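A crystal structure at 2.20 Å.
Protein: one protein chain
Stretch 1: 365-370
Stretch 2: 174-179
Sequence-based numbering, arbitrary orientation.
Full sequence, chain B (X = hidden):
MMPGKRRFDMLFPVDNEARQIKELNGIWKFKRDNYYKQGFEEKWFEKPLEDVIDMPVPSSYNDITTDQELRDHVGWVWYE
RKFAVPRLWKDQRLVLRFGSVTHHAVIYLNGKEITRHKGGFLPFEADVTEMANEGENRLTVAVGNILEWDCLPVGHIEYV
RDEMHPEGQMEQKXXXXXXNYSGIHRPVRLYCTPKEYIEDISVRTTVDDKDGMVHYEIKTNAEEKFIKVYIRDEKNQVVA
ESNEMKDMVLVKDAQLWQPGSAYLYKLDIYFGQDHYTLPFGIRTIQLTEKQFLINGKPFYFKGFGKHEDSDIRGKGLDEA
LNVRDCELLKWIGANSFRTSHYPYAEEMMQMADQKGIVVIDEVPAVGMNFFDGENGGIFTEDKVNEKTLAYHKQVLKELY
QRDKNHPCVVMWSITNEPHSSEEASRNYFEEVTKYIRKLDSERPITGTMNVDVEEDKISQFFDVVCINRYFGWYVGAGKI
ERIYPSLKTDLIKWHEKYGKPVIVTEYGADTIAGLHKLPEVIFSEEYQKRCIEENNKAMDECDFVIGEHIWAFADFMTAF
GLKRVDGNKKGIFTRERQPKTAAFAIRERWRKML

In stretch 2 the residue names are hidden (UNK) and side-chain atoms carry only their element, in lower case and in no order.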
# COMPACT_ATOMS: atom_id res chain seq x y z
N ALA B 365 -27.88 19.43 10.94
CA ALA B 365 -27.98 20.70 10.22
C ALA B 365 -26.65 21.02 9.53
O ALA B 365 -25.94 21.98 9.85
CB ALA B 365 -28.40 21.80 11.18
N VAL B 366 -26.31 20.17 8.58
CA VAL B 366 -25.05 20.21 7.85
C VAL B 366 -25.38 20.31 6.38
O VAL B 366 -26.40 19.78 5.92
CB VAL B 366 -24.18 18.97 8.15
CG1 VAL B 366 -24.87 17.70 7.66
CG2 VAL B 366 -22.77 19.11 7.56
N GLY B 367 -24.53 21.01 5.63
CA GLY B 367 -24.79 21.19 4.22
C GLY B 367 -25.50 22.47 3.83
O GLY B 367 -25.85 22.63 2.66
N MET B 368 -25.70 23.39 4.78
CA MET B 368 -26.31 24.69 4.47
C MET B 368 -25.24 25.66 3.95
O MET B 368 -25.01 26.74 4.50
CB MET B 368 -27.03 25.25 5.69
CG MET B 368 -28.09 24.34 6.28
SD MET B 368 -28.60 24.88 7.93
CE MET B 368 -30.12 23.93 8.11
N ASN B 369 -24.58 25.23 2.89
CA ASN B 369 -23.43 25.95 2.34
C ASN B 369 -23.28 25.54 0.88
O ASN B 369 -24.07 24.74 0.36
CB ASN B 369 -22.18 25.68 3.18
CG ASN B 369 -21.23 26.87 3.24
OD1 ASN B 369 -21.10 27.62 2.28
ND2 ASN B 369 -20.57 27.04 4.38
N PHE B 370 -22.28 26.10 0.22
CA PHE B 370 -22.07 25.86 -1.21
C PHE B 370 -20.59 25.65 -1.48
O PHE B 370 -19.76 26.19 -0.76
CB PHE B 370 -22.60 27.03 -2.05
CG PHE B 370 -23.98 26.82 -2.60
CD1 PHE B 370 -24.36 25.58 -3.14
CD2 PHE B 370 -24.91 27.85 -2.61
CE1 PHE B 370 -25.65 25.39 -3.67
CE2 PHE B 370 -26.20 27.66 -3.13
CZ PHE B 370 -26.57 26.43 -3.66
N UNK B 174 -25.70 17.60 -2.95
CA UNK B 174 -25.52 18.08 -1.58
C UNK B 174 -24.09 18.57 -1.44
O UNK B 174 -23.23 18.28 -2.28
c UNK B 174 -25.40 13.36 -1.50
c UNK B 174 -25.97 14.61 -1.28
c UNK B 174 -23.88 15.43 -0.45
c UNK B 174 -24.05 13.15 -1.20
c UNK B 174 -23.30 14.19 -0.67
c UNK B 174 -25.85 17.01 -0.52
c UNK B 174 -25.22 15.66 -0.77
N UNK B 175 -23.84 19.32 -0.36
CA UNK B 175 -22.54 19.93 -0.10
C UNK B 175 -21.95 19.49 1.23
O UNK B 175 -21.15 20.21 1.83
c UNK B 175 -22.65 21.45 -0.15
o UNK B 175 -21.90 22.09 -2.33
c UNK B 175 -22.89 21.96 -1.56
o UNK B 175 -24.06 22.20 -1.91
N UNK B 176 -22.32 18.33 1.73
CA UNK B 176 -21.58 17.73 2.83
C UNK B 176 -20.65 16.64 2.29
O UNK B 176 -20.85 16.10 1.20
c UNK B 176 -24.21 13.97 2.70
c UNK B 176 -24.86 16.62 3.12
c UNK B 176 -23.56 16.20 3.38
c UNK B 176 -25.51 14.42 2.44
c UNK B 176 -25.83 15.73 2.64
c UNK B 176 -23.25 14.86 3.18
c UNK B 176 -22.52 17.16 3.90
N UNK B 177 -19.61 16.36 3.07
CA UNK B 177 -18.58 15.41 2.68
C UNK B 177 -19.14 14.01 2.50
O UNK B 177 -19.15 13.44 1.39
o UNK B 177 -15.09 15.27 3.92
c UNK B 177 -16.09 15.28 3.16
o UNK B 177 -16.00 15.17 1.91
c UNK B 177 -17.48 15.40 3.75
N UNK B 178 -19.69 13.47 3.58
CA UNK B 178 -19.79 12.03 3.80
C UNK B 178 -20.79 11.39 2.86
O UNK B 178 -21.74 12.04 2.40
c UNK B 178 -23.63 13.90 6.75
c UNK B 178 -21.37 12.53 5.77
c UNK B 178 -22.36 14.52 6.73
c UNK B 178 -23.76 12.59 6.29
c UNK B 178 -20.15 11.76 5.27
c UNK B 178 -21.25 13.84 6.25
c UNK B 178 -22.63 11.91 5.80
N UNK B 179 -20.57 10.11 2.57
CA UNK B 179 -21.40 9.37 1.63
C UNK B 179 -22.84 9.28 2.13
O UNK B 179 -23.09 9.04 3.32
c UNK B 179 -22.55 6.42 0.45
c UNK B 179 -23.13 5.75 -0.61
c UNK B 179 -21.52 6.71 -2.10
c UNK B 179 -20.93 7.38 -1.01
c UNK B 179 -20.82 7.97 1.41
c UNK B 179 -21.43 7.23 0.26
c UNK B 179 -22.62 5.90 -1.89
O HOH W 1 -26.17 20.23 0.97

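Position 174 carries seven side-chain carbons and no heteroatom: one carbon leaves CA and leads into a closed ring of six. A six-carbon ring on a single methylene, with no oxygen on it, identifies Phe174. Its CA-to-CB bond points sideways and the ring leads away from stretch 1; even CB is 6.4 Å from CA of Gly367, so the side chain takes no part in the contact.

At position 175 the side chain is short, two carbons with two oxygens on the second, one of which lies near the ring of Phe370 and the backbone O of Asn369. This is a carboxylate one methylene from the backbone. An asparagine would have the same shape, but the elements, two oxygens and no nitrogen, make it Asp175. Its CA-to-CB bond points toward stretch 1, and the residue has the largest area covered there of any in stretch 2. The carboxylate reaches the end of the opposing segment, where OD1 lies 3.6 Å from CD1 of Phe370, approaching the ring obliquely. The same OD1 is 3.4 Å from the backbone O of Asn369; both atoms are acceptors, so this proximity is not a hydrogen bond.

Position 176 again shows one carbon followed by a six-carbon ring, seven carbons in all. Its CA-to-CB bond points toward stretch 1, with CB 4.2 Å from CG2 of Val366; the residue is Phe176. The backbones come close here as well: the CA atoms of Gly367 and Phe176 are 4.9 Å apart. Gly367 has phi/psi of 96/7°, where a CB would be jammed against the preceding carbonyl oxygen; an ideal CB would also lie only 3.5 Å from CD2 of Phe176. The bare glycine therefore suits both its own backbone and the neighboring ring.

Position 177 has two carbons, the second bearing two oxygens, and no ring. It is a second aspartate, Asp177. Its carboxylate leads away from stretch 1 and is hydrogen-bonded elsewhere in the structure.

Position 178 has seven carbons, six of them in a ring, and a ring carbon packs against CG1 of Val366. It is Phe178. The CA-to-CB bond points sideways, yet the end of the side chain comes nearer: CZ lies 4.1 Å from CG1 of Val366, which sits at the ring edge, near its plane.

Position 179 repeats the pattern of one carbon and a six-carbon ring, giving Phe179. This side chain is out of reach; its nearest atom, CB, is 12.3 Å from CG1 of Val366.

The contact is small, burying 272 Å² in total, and joins two irregular segments without a direct hydrogen bond. Val366 supplies the apolar part, packing against both Phe176 and Phe178. A water provides the polar link, accepting from the backbone N of Asp175 at 2.8 Å and donating to the backbone O of Gly367 at 3.0 Å. That carbonyl also receives a weak bond from N of Asn369, at 2.9 Å, within a local turn of the chain. Beyond it, N of Phe370 donates to OD1 of Asn369 at 2.8 Å.

Stretch 2, residues 174-179: FDFDFF
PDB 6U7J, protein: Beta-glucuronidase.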